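Transcriptional regulator, HTH_3 family (Vibrio cholerae, PDB 1Y9Q) probably binds DNA as a dimeric transcription factor, joining a helix-turn-helix domain to a zinc-binding cupin domain, with D-methionine bound in a pocket that both line. Local coordinates at residues A54-I59 with S68-N73; T94-A99 with L104-I109; H114-S119 with E143-L148. One frame throughout, in Å; residues are numbered along the deposited sequence.

Contact 1: A54-I59 with S68-N73; sequences ATLWKI and SAFFAN. With MED (D-methionine), chain C.
The ring of Phe-70 meets the helical segment 54-59 with its far end. At its edge, near the ring plane, lie the carbonyl oxygen of Leu-56 and the CG2 methyl of Ile-59, while CG of Leu-56 sits over one face, offset toward the rim. Phe-70 CE1 comes to 3.3 Å from Leu-56 O, so that the electropositive rim of the ring faces a carbonyl oxygen of the helix. Ile-59 CG2 packs on Phe-70 CZ at 3.8 Å, the two side chains crossing at about a right angle. The branch of Ile-59 that makes this contact is the one anti to its own backbone N, with CG1 beside that N (chi1 -64°). Leu-56 adds its CB, 4.1 Å from Phe-70 CE1. Apart from that carbonyl oxygen the contact is apolar, and all three residues are buried.

Trp-57 points away from 68-73 and lines the ligand pocket: CA of D-methionine lies over one indole face, and Trp-57 NE1 is 3.3 Å from the ligand SD. The ring of Phe-67 stacks on Trp-57, and that of His-122, a zinc ligand, also meets it.

Within the helix-turn-helix region, the contact folds the 3-10 turn at 68-70 back against helix 53-63. Helix 5-22 adjoins both parts, through Leu-16 at Ile-59 and Leu-19 at Ala-69; helix 76-80 reaches Phe-71 through Leu-78, and strand 104-111 touches Trp-57 through Glu-105 and Phe-107.

Contact 2: T94-A99 with L104-I109; sequences TLFPYA and LEIFEI. With MED (D-methionine), chain C.
With CG anti to the carbonyl carbon (chi1 -49°), the ring of Phe-107 swings to the side of Thr-94, whose OG1 is likewise anti to its carbonyl carbon (chi1 -58°). The two side chains run side by side, and Thr-94 OG1 lies at the ring edge, in plane, 3.4 Å from Phe-107 CD1. One face of the same ring receives the terminal methyl of D-methionine, with Phe-107 CD2 3.4 Å from the ligand CE; Ile-109 CD1 reaches that methyl as well.

On the other side of the sheet Phe-96 and Ile-106 point the same way, Phe-96 CD2 resting 3.8 Å from Ile-106 CD1. Leu-95 CD1 comes to the second branch of that isoleucine, CG2.

The backbone joins the two strands of this antiparallel hairpin through a classic beta bulge: Leu-95 and Phe-96 both face Ile-106. Ile-106 O accepts from Leu-95 N at 2.8 Å, with a bent N-H, and from Phe-96 N at 3.1 Å, nearly straight. Ile-106 N returns a bond to Phe-96 O, also 2.8 Å long. Farther along, Leu-104 O accepts from Ala-99 N (3.1 Å) and also meets Tyr-98 CA in a CA-H...O contact.

Glu-105 extends beside Tyr-98, but its carboxylate is bonded outside the hairpin, OE1 to Ser-68 OG and OE2 to Tyr-179 OH. These bonds hold a buried carboxylate in place and probably favour its charged form. Two donors on one carbonyl fix the bulge. The faces of the sheet differ in chemistry: aliphatic and aromatic packing around Ile-106, and on the Phe-107 side an apolar wall for the thioether end of the ligand.

Contact 3: H114-S119 with E143-L148; sequences HHQQMS and EQWHEL. With MED (D-methionine), chain C.
Gln-116 is the first residue of segment 114-119 to reach Trp-145. Its CG is anti to the backbone N (chi1 -173°) and the chain stays extended, which carries the amide across to the benzo end of the indole. There NE2 lies at the ring edge, near the plane, 3.5 Å from Trp-145 CZ2, and the amide and ring planes stand 72° apart. Gln-117 points away; its OE1 accepts a nearly straight bond of 2.8 Å from His-115 NE2 that lies in both the imidazole and the carbonyl plane.

Met-118, a selenomethionine, bends at chi2 and chi3 and brings SE to 3.8 Å from Trp-145 CZ2, a Met-aromatic contact in selenium form. Ser-119 turns to the pocket, where its OG donates to the carboxylate O of D-methionine at 2.7 Å.

The two outermost strands of a four-stranded cupin sheet thus meet by side chains alone, above strands 162-166 and 137-141. Gln-116 and Met-118 also pack on their counterparts in the second subunit, and Trp-145 makes a cation-pi contact with Lys-138. The amide meets the edge of the indole and the selenium approaches obliquely; without a hydrogen bond between the segments, van der Waals contact probably dominates.

Overall arrangement
Contact 1 is buried, contact 2 partly buried and contact 3 lies at the surface, its centre about 15 Å from the centre of the chain. Helix and turn meet by an aromatic ring in the first, adjacent strands by backbone bonds in the second, and the outer strands of another sheet by side chains in the third. Contacts 1 and 2 touch directly through Ser-68, whose OG also reaches Tyr-98 N, tying the helix-turn-helix region to the hairpin. Contact 3 meets contact 1 more lightly, at Ala-54. All three reach D-methionine, from different sides. Contacts 1 and 3 also share the dimer interface, where Lys-58 pairs with Glu-143 of the second subunit.

Contact 1: A54-I59 with S68-N73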
loop_
_atom_site.group_PDB
_atom_site.type_symbol
_atom_site.label_atom_id
_atom_site.label_comp_id
_atom_site.label_asym_id
_atom_site.label_seq_id
_atom_site.Cartn_x
_atom_site.Cartn_y
_atom_site.Cartn_z
ATOM N N ALA A 54 4.652 9.825 -2.993
ATOM C CA ALA A 54 3.433 9.106 -2.640
ATOM C C ALA A 54 2.445 9.996 -1.891
ATOM O O ALA A 54 1.230 9.902 -2.096
ATOM C CB ALA A 54 3.769 7.873 -1.810
ATOM N N THR A 55 2.960 10.861 -1.025
ATOM C CA THR A 55 2.094 11.754 -0.264
ATOM C C THR A 55 1.476 12.789 -1.203
ATOM O O THR A 55 0.297 13.132 -1.074
ATOM C CB THR A 55 2.875 12.454 0.866
ATOM O OG1 THR A 55 3.293 11.476 1.826
ATOM C CG2 THR A 55 1.994 13.480 1.568
ATOM N N LEU A 56 2.279 13.280 -2.148
ATOM C CA LEU A 56 1.802 14.250 -3.130
ATOM C C LEU A 56 0.611 13.686 -3.900
ATOM O O LEU A 56 -0.391 14.373 -4.094
ATOM C CB LEU A 56 2.905 14.609 -4.129
ATOM C CG LEU A 56 3.815 15.794 -3.813
ATOM C CD1 LEU A 56 4.492 15.578 -2.485
ATOM C CD2 LEU A 56 4.839 15.959 -4.922
ATOM N N TRP A 57 0.725 12.443 -4.358
ATOM C CA TRP A 57 -0.374 11.829 -5.099
ATOM C C TRP A 57 -1.591 11.667 -4.195
ATOM O O TRP A 57 -2.731 11.832 -4.628
ATOM C CB TRP A 57 0.033 10.465 -5.662
ATOM C CG TRP A 57 0.778 10.558 -6.958
ATOM C CD1 TRP A 57 2.133 10.592 -7.130
ATOM C CD2 TRP A 57 0.203 10.685 -8.263
ATOM N NE1 TRP A 57 2.437 10.735 -8.462
ATOM C CE2 TRP A 57 1.271 10.796 -9.179
ATOM C CE3 TRP A 57 -1.111 10.716 -8.747
ATOM C CZ2 TRP A 57 1.064 10.937 -10.556
ATOM C CZ3 TRP A 57 -1.317 10.855 -10.114
ATOM C CH2 TRP A 57 -0.234 10.964 -11.003
ATOM N N LYS A 58 -1.342 11.350 -2.933
ATOM C CA LYS A 58 -2.425 11.174 -1.986
ATOM C C LYS A 58 -3.200 12.483 -1.838
ATOM O O LYS A 58 -4.431 12.491 -1.829
ATOM C CB LYS A 58 -1.855 10.722 -0.644
ATOM C CG LYS A 58 -2.876 10.141 0.298
ATOM C CD LYS A 58 -2.192 9.382 1.422
ATOM C CE LYS A 58 -3.210 8.806 2.376
ATOM N NZ LYS A 58 -2.554 8.084 3.493
ATOM N N ILE A 59 -2.473 13.589 -1.732
ATOM C CA ILE A 59 -3.092 14.901 -1.584
ATOM C C ILE A 59 -3.819 15.311 -2.860
ATOM O O ILE A 59 -4.976 15.738 -2.812
ATOM C CB ILE A 59 -2.035 15.968 -1.223
ATOM C CG1 ILE A 59 -1.431 15.645 0.149
ATOM C CG2 ILE A 59 -2.668 17.360 -1.220
ATOM C CD1 ILE A 59 -0.253 16.526 0.536
ATOM N N SER A 68 0.460 17.353 -11.844
ATOM C CA SER A 68 1.000 18.550 -12.490
ATOM C C SER A 68 0.547 19.841 -11.814
ATOM O O SER A 68 1.252 20.848 -11.856
ATOM C CB SER A 68 0.575 18.603 -13.965
ATOM O OG SER A 68 1.065 17.498 -14.699
ATOM N N ALA A 69 -0.632 19.810 -11.198
ATOM C CA ALA A 69 -1.190 20.986 -10.535
ATOM C C ALA A 69 -0.281 21.549 -9.445
ATOM O O ALA A 69 -0.350 22.739 -9.122
ATOM C CB ALA A 69 -2.557 20.649 -9.946
ATOM N N PHE A 70 0.570 20.700 -8.878
ATOM C CA PHE A 70 1.483 21.145 -7.827
ATOM C C PHE A 70 2.559 22.101 -8.340
ATOM O O PHE A 70 3.291 22.697 -7.549
ATOM C CB PHE A 70 2.149 19.945 -7.154
ATOM C CG PHE A 70 1.303 19.301 -6.099
ATOM C CD1 PHE A 70 0.867 17.985 -6.242
ATOM C CD2 PHE A 70 0.933 20.013 -4.957
ATOM C CE1 PHE A 70 0.070 17.386 -5.261
ATOM C CE2 PHE A 70 0.138 19.426 -3.973
ATOM C CZ PHE A 70 -0.295 18.108 -4.125
ATOM N N PHE A 71 2.642 22.253 -9.658
ATOM C CA PHE A 71 3.639 23.127 -10.272
ATOM C C PHE A 71 3.024 24.162 -11.221
ATOM O O PHE A 71 3.736 24.853 -11.944
ATOM C CB PHE A 71 4.649 22.258 -11.024
ATOM C CG PHE A 71 5.262 21.185 -10.172
ATOM C CD1 PHE A 71 6.447 21.415 -9.483
ATOM C CD2 PHE A 71 4.624 19.956 -10.015
ATOM C CE1 PHE A 71 6.988 20.437 -8.647
ATOM C CE2 PHE A 71 5.152 18.973 -9.185
ATOM C CZ PHE A 71 6.338 19.214 -8.497
ATOM N N ALA A 72 1.701 24.280 -11.190
ATOM C CA ALA A 72 0.973 25.198 -12.061
ATOM C C ALA A 72 1.383 26.667 -11.974
ATOM O O ALA A 72 1.147 27.430 -12.908
ATOM C CB ALA A 72 -0.520 25.068 -11.800
ATOM N N ASN A 73 1.982 27.065 -10.858
ATOM C CA ASN A 73 2.413 28.451 -10.667
ATOM C C ASN A 73 3.689 28.742 -11.449
ATOM O O ASN A 73 4.003 29.897 -11.746
ATOM C CB ASN A 73 2.662 28.710 -9.184
ATOM C CG ASN A 73 3.766 27.840 -8.632
ATOM O OD1 ASN A 73 4.915 28.268 -8.517
ATOM N ND2 ASN A 73 3.428 26.601 -8.307
HETATM N N MED C . 1.127 7.152 -10.726
HETATM C CA MED C . 2.309 7.606 -9.935
HETATM C C MED C . 2.329 6.944 -8.552
HETATM O O MED C . 1.460 6.143 -8.179
HETATM C CB MED C . 3.597 7.295 -10.732
HETATM C CG MED C . 4.949 7.676 -10.166
HETATM S SD MED C . 4.988 9.495 -10.176
HETATM C CE MED C . 4.919 9.876 -11.870
HETATM O OXT MED C . 3.236 7.216 -7.766
#

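Contact 2: T94-A99 with L104-I109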
loop_
_atom_site.group_PDB
_atom_site.type_symbol
_atom_site.label_atom_id
_atom_site.label_comp_id
_atom_site.label_asym_id
_atom_site.label_seq_id
_atom_site.Cartn_x
_atom_site.Cartn_y
_atom_site.Cartn_z
ATOM N N THR A 94 8.808 14.344 -16.581
ATOM C CA THR A 94 7.499 14.659 -17.145
ATOM C C THR A 94 7.604 14.960 -18.638
ATOM O O THR A 94 8.208 15.954 -19.040
ATOM C CB THR A 94 6.854 15.867 -16.425
ATOM O OG1 THR A 94 6.726 15.580 -15.025
ATOM C CG2 THR A 94 5.466 16.155 -16.999
ATOM N N LEU A 95 7.019 14.092 -19.457
ATOM C CA LEU A 95 7.037 14.271 -20.903
ATOM C C LEU A 95 5.913 15.213 -21.326
ATOM O O LEU A 95 6.088 16.066 -22.203
ATOM C CB LEU A 95 6.854 12.925 -21.610
ATOM C CG LEU A 95 7.856 11.802 -21.321
ATOM C CD1 LEU A 95 7.498 10.589 -22.164
ATOM C CD2 LEU A 95 9.270 12.269 -21.631
ATOM N N PHE A 96 4.756 15.046 -20.698
ATOM C CA PHE A 96 3.592 15.865 -21.003
ATOM C C PHE A 96 2.824 16.164 -19.724
ATOM O O PHE A 96 2.293 15.251 -19.081
ATOM C CB PHE A 96 2.657 15.129 -21.969
ATOM C CG PHE A 96 3.215 14.958 -23.352
ATOM C CD1 PHE A 96 3.107 15.979 -24.289
ATOM C CD2 PHE A 96 3.842 13.770 -23.719
ATOM C CE1 PHE A 96 3.609 15.824 -25.582
ATOM C CE2 PHE A 96 4.348 13.599 -25.009
ATOM C CZ PHE A 96 4.230 14.634 -25.943
ATOM N N PRO A 97 2.770 17.443 -19.328
ATOM C CA PRO A 97 2.045 17.830 -18.116
ATOM C C PRO A 97 0.545 17.673 -18.364
ATOM O O PRO A 97 0.096 17.697 -19.511
ATOM C CB PRO A 97 2.457 19.283 -17.919
ATOM C CG PRO A 97 2.621 19.766 -19.314
ATOM C CD PRO A 97 3.387 18.624 -19.960
ATOM N N TYR A 98 -0.218 17.517 -17.288
ATOM C CA TYR A 98 -1.663 17.335 -17.385
ATOM C C TYR A 98 -2.353 18.282 -18.366
ATOM O O TYR A 98 -2.141 19.493 -18.329
ATOM C CB TYR A 98 -2.319 17.505 -16.011
ATOM C CG TYR A 98 -3.812 17.276 -16.060
ATOM C CD1 TYR A 98 -4.324 16.003 -16.284
ATOM C CD2 TYR A 98 -4.713 18.339 -15.949
ATOM C CE1 TYR A 98 -5.685 15.784 -16.406
ATOM C CE2 TYR A 98 -6.093 18.129 -16.069
ATOM C CZ TYR A 98 -6.565 16.847 -16.300
ATOM O OH TYR A 98 -7.906 16.607 -16.452
ATOM N N ALA A 99 -3.184 17.712 -19.232
ATOM C CA ALA A 99 -3.951 18.470 -20.216
ATOM C C ALA A 99 -5.425 18.117 -20.029
ATOM O O ALA A 99 -5.801 16.949 -20.090
ATOM C CB ALA A 99 -3.502 18.111 -21.629
ATOM N N LEU A 104 -4.809 13.602 -19.925
ATOM C CA LEU A 104 -3.545 12.899 -19.747
ATOM C C LEU A 104 -2.371 13.643 -19.123
ATOM O O LEU A 104 -2.161 14.838 -19.337
ATOM C CB LEU A 104 -3.052 12.328 -21.081
ATOM C CG LEU A 104 -4.000 11.493 -21.935
ATOM C CD1 LEU A 104 -3.202 10.898 -23.092
ATOM C CD2 LEU A 104 -4.659 10.395 -21.092
ATOM N N GLU A 105 -1.589 12.873 -18.382
ATOM C CA GLU A 105 -0.382 13.324 -17.709
ATOM C C GLU A 105 0.589 12.199 -18.063
ATOM O O GLU A 105 0.292 11.041 -17.790
ATOM C CB GLU A 105 -0.649 13.352 -16.210
ATOM C CG GLU A 105 0.269 14.211 -15.425
ATOM C CD GLU A 105 -0.291 14.498 -14.053
ATOM O OE1 GLU A 105 -0.335 15.681 -13.687
ATOM O OE2 GLU A 105 -0.683 13.543 -13.344
ATOM N N ILE A 106 1.730 12.516 -18.674
ATOM C CA ILE A 106 2.666 11.464 -19.078
ATOM C C ILE A 106 4.079 11.617 -18.519
ATOM O O ILE A 106 4.724 12.661 -18.679
ATOM C CB ILE A 106 2.742 11.375 -20.616
ATOM C CG1 ILE A 106 1.337 11.157 -21.179
ATOM C CG2 ILE A 106 3.654 10.237 -21.040
ATOM C CD1 ILE A 106 1.266 11.190 -22.695
ATOM N N PHE A 107 4.559 10.547 -17.889
ATOM C CA PHE A 107 5.879 10.544 -17.274
ATOM C C PHE A 107 6.763 9.402 -17.750
ATOM O O PHE A 107 6.280 8.376 -18.230
ATOM C CB PHE A 107 5.758 10.386 -15.761
ATOM C CG PHE A 107 4.770 11.304 -15.126
ATOM C CD1 PHE A 107 5.124 12.603 -14.784
ATOM C CD2 PHE A 107 3.484 10.861 -14.846
ATOM C CE1 PHE A 107 4.208 13.449 -14.167
ATOM C CE2 PHE A 107 2.559 11.693 -14.230
ATOM C CZ PHE A 107 2.922 12.991 -13.889
ATOM N N GLU A 108 8.070 9.598 -17.600
ATOM C CA GLU A 108 9.049 8.565 -17.909
ATOM C C GLU A 108 9.707 8.389 -16.546
ATOM O O GLU A 108 10.348 9.309 -16.041
ATOM C CB GLU A 108 10.069 9.040 -18.947
ATOM C CG GLU A 108 11.022 7.936 -19.361
ATOM C CD GLU A 108 11.780 8.252 -20.633
ATOM O OE1 GLU A 108 11.135 8.416 -21.693
ATOM O OE2 GLU A 108 13.024 8.330 -20.571
ATOM N N ILE A 109 9.527 7.219 -15.947
ATOM C CA ILE A 109 10.045 6.940 -14.608
ATOM C C ILE A 109 11.234 5.987 -14.574
ATOM O O ILE A 109 11.207 4.931 -15.198
ATOM C CB ILE A 109 8.948 6.308 -13.721
ATOM C CG1 ILE A 109 7.661 7.137 -13.794
ATOM C CG2 ILE A 109 9.443 6.179 -12.290
ATOM C CD1 ILE A 109 7.855 8.594 -13.482
HETATM N N MED C . 1.127 7.152 -10.726
HETATM C CA MED C . 2.309 7.606 -9.935
HETATM C C MED C . 2.329 6.944 -8.552
HETATM O O MED C . 1.460 6.143 -8.179
HETATM C CB MED C . 3.597 7.295 -10.732
HETATM C CG MED C . 4.949 7.676 -10.166
HETATM S SD MED C . 4.988 9.495 -10.176
HETATM C CE MED C . 4.919 9.876 -11.870
HETATM O OXT MED C . 3.236 7.216 -7.766
#

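Contact 3: H114-S119 with E143-L148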
loop_
_atom_site.group_PDB
_atom_site.type_symbol
_atom_site.label_atom_id
_atom_site.label_comp_id
_atom_site.label_asym_id
_atom_site.label_seq_id
_atom_site.Cartn_x
_atom_site.Cartn_y
_atom_site.Cartn_z
ATOM N N HIS A 114 16.696 -1.431 -7.244
ATOM C CA HIS A 114 15.502 -2.260 -7.093
ATOM C C HIS A 114 14.466 -1.655 -6.148
ATOM O O HIS A 114 13.808 -2.359 -5.383
ATOM C CB HIS A 114 15.876 -3.694 -6.661
ATOM C CG HIS A 114 16.550 -3.793 -5.325
ATOM N ND1 HIS A 114 15.873 -3.650 -4.133
ATOM C CD2 HIS A 114 17.835 -4.073 -4.997
ATOM C CE1 HIS A 114 16.710 -3.840 -3.127
ATOM N NE2 HIS A 114 17.906 -4.099 -3.624
ATOM N N HIS A 115 14.317 -0.337 -6.227
ATOM C CA HIS A 115 13.361 0.383 -5.395
ATOM C C HIS A 115 11.931 -0.107 -5.620
ATOM O O HIS A 115 11.560 -0.492 -6.733
ATOM C CB HIS A 115 13.426 1.881 -5.700
ATOM C CG HIS A 115 12.404 2.691 -4.963
ATOM N ND1 HIS A 115 12.470 2.919 -3.606
ATOM C CD2 HIS A 115 11.272 3.300 -5.393
ATOM C CE1 HIS A 115 11.422 3.634 -3.229
ATOM N NE2 HIS A 115 10.680 3.877 -4.293
ATOM N N GLN A 116 11.139 -0.102 -4.551
ATOM C CA GLN A 116 9.744 -0.505 -4.630
ATOM C C GLN A 116 8.914 0.697 -4.197
ATOM O O GLN A 116 9.154 1.278 -3.139
ATOM C CB GLN A 116 9.455 -1.693 -3.714
ATOM C CG GLN A 116 8.050 -2.244 -3.890
ATOM C CD GLN A 116 7.810 -3.516 -3.110
ATOM O OE1 GLN A 116 8.609 -4.453 -3.163
ATOM N NE2 GLN A 116 6.696 -3.564 -2.388
ATOM N N GLN A 117 7.944 1.065 -5.027
ATOM C CA GLN A 117 7.095 2.220 -4.767
ATOM C C GLN A 117 5.627 1.832 -4.610
ATOM O O GLN A 117 4.981 1.450 -5.583
ATOM C CB GLN A 117 7.241 3.208 -5.931
ATOM C CG GLN A 117 6.494 4.517 -5.802
ATOM C CD GLN A 117 7.064 5.404 -4.725
ATOM O OE1 GLN A 117 8.252 5.326 -4.399
ATOM N NE2 GLN A 117 6.226 6.267 -4.174
HETATM N N MSE A 118 5.105 1.900 -3.389
HETATM C CA MSE A 118 3.692 1.598 -3.168
HETATM C C MSE A 118 2.926 2.917 -3.178
HETATM O O MSE A 118 3.423 3.933 -2.695
HETATM C CB MSE A 118 3.475 0.889 -1.832
HETATM C CG MSE A 118 4.177 -0.457 -1.731
HETATM SE SE MSE A 118 3.796 -1.608 -3.229
HETATM C CE MSE A 118 1.912 -1.883 -2.886
ATOM N N SER A 119 1.716 2.895 -3.724
ATOM C CA SER A 119 0.891 4.099 -3.815
ATOM C C SER A 119 -0.491 3.917 -3.220
ATOM O O SER A 119 -1.017 2.803 -3.182
ATOM C CB SER A 119 0.711 4.508 -5.279
ATOM O OG SER A 119 1.940 4.807 -5.893
ATOM N N GLU A 143 -4.815 -6.974 -6.069
ATOM C CA GLU A 143 -4.212 -7.859 -5.074
ATOM C C GLU A 143 -2.991 -8.659 -5.529
ATOM O O GLU A 143 -2.589 -9.608 -4.856
ATOM C CB GLU A 143 -5.259 -8.840 -4.522
ATOM C CG GLU A 143 -6.619 -8.241 -4.161
ATOM C CD GLU A 143 -6.531 -6.948 -3.377
ATOM O OE1 GLU A 143 -5.699 -6.850 -2.452
ATOM O OE2 GLU A 143 -7.312 -6.025 -3.682
ATOM N N GLN A 144 -2.386 -8.301 -6.652
ATOM C CA GLN A 144 -1.221 -9.063 -7.076
ATOM C C GLN A 144 -0.196 -8.314 -7.904
ATOM O O GLN A 144 -0.480 -7.274 -8.502
ATOM C CB GLN A 144 -1.659 -10.321 -7.833
ATOM C CG GLN A 144 -2.451 -10.050 -9.092
ATOM C CD GLN A 144 -2.866 -11.329 -9.797
ATOM O OE1 GLN A 144 -2.025 -12.084 -10.287
ATOM N NE2 GLN A 144 -4.170 -11.579 -9.846
ATOM N N TRP A 145 1.013 -8.864 -7.922
ATOM C CA TRP A 145 2.106 -8.290 -8.688
ATOM C C TRP A 145 2.097 -8.869 -10.092
ATOM O O TRP A 145 1.853 -10.063 -10.279
ATOM C CB TRP A 145 3.446 -8.604 -8.027
ATOM C CG TRP A 145 3.729 -7.796 -6.801
ATOM C CD1 TRP A 145 3.618 -8.202 -5.498
ATOM C CD2 TRP A 145 4.205 -6.448 -6.763
ATOM N NE1 TRP A 145 4.003 -7.186 -4.653
ATOM C CE2 TRP A 145 4.368 -6.099 -5.405
ATOM C CE3 TRP A 145 4.508 -5.498 -7.747
ATOM C CZ2 TRP A 145 4.825 -4.838 -5.005
ATOM C CZ3 TRP A 145 4.963 -4.241 -7.349
ATOM C CH2 TRP A 145 5.116 -3.926 -5.990
ATOM N N HIS A 146 2.352 -8.014 -11.076
ATOM C CA HIS A 146 2.400 -8.429 -12.469
ATOM C C HIS A 146 3.804 -8.085 -12.959
ATOM O O HIS A 146 4.200 -6.922 -12.936
ATOM C CB HIS A 146 1.348 -7.672 -13.292
ATOM C CG HIS A 146 -0.036 -7.757 -12.726
ATOM N ND1 HIS A 146 -0.404 -7.113 -11.563
ATOM C CD2 HIS A 146 -1.130 -8.439 -13.141
ATOM C CE1 HIS A 146 -1.664 -7.396 -11.286
ATOM N NE2 HIS A 146 -2.129 -8.198 -12.227
ATOM N N GLU A 147 4.560 -9.097 -13.381
ATOM C CA GLU A 147 5.927 -8.877 -13.854
ATOM C C GLU A 147 5.930 -8.478 -15.324
ATOM O O GLU A 147 5.233 -9.076 -16.146
ATOM C CB GLU A 147 6.774 -10.140 -13.647
ATOM C CG GLU A 147 8.181 -9.849 -13.135
ATOM C CD GLU A 147 8.955 -11.103 -12.730
ATOM O OE1 GLU A 147 8.323 -12.133 -12.390
ATOM O OE2 GLU A 147 10.205 -11.045 -12.733
ATOM N N LEU A 148 6.721 -7.460 -15.642
ATOM C CA LEU A 148 6.815 -6.946 -17.001
ATOM C C LEU A 148 8.263 -6.769 -17.437
ATOM O O LEU A 148 9.052 -6.125 -16.748
ATOM C CB LEU A 148 6.112 -5.590 -17.091
ATOM C CG LEU A 148 4.652 -5.506 -16.652
ATOM C CD1 LEU A 148 4.227 -4.042 -16.606
ATOM C CD2 LEU A 148 3.785 -6.295 -17.611
HETATM N N MED C . 1.127 7.152 -10.726
HETATM C CA MED C . 2.309 7.606 -9.935
HETATM C C MED C . 2.329 6.944 -8.552
HETATM O O MED C . 1.460 6.143 -8.179
HETATM C CB MED C . 3.597 7.295 -10.732
HETATM C CG MED C . 4.949 7.676 -10.166
HETATM S SD MED C . 4.988 9.495 -10.176
HETATM C CE MED C . 4.919 9.876 -11.870
HETATM O OXT MED C . 3.236 7.216 -7.766
#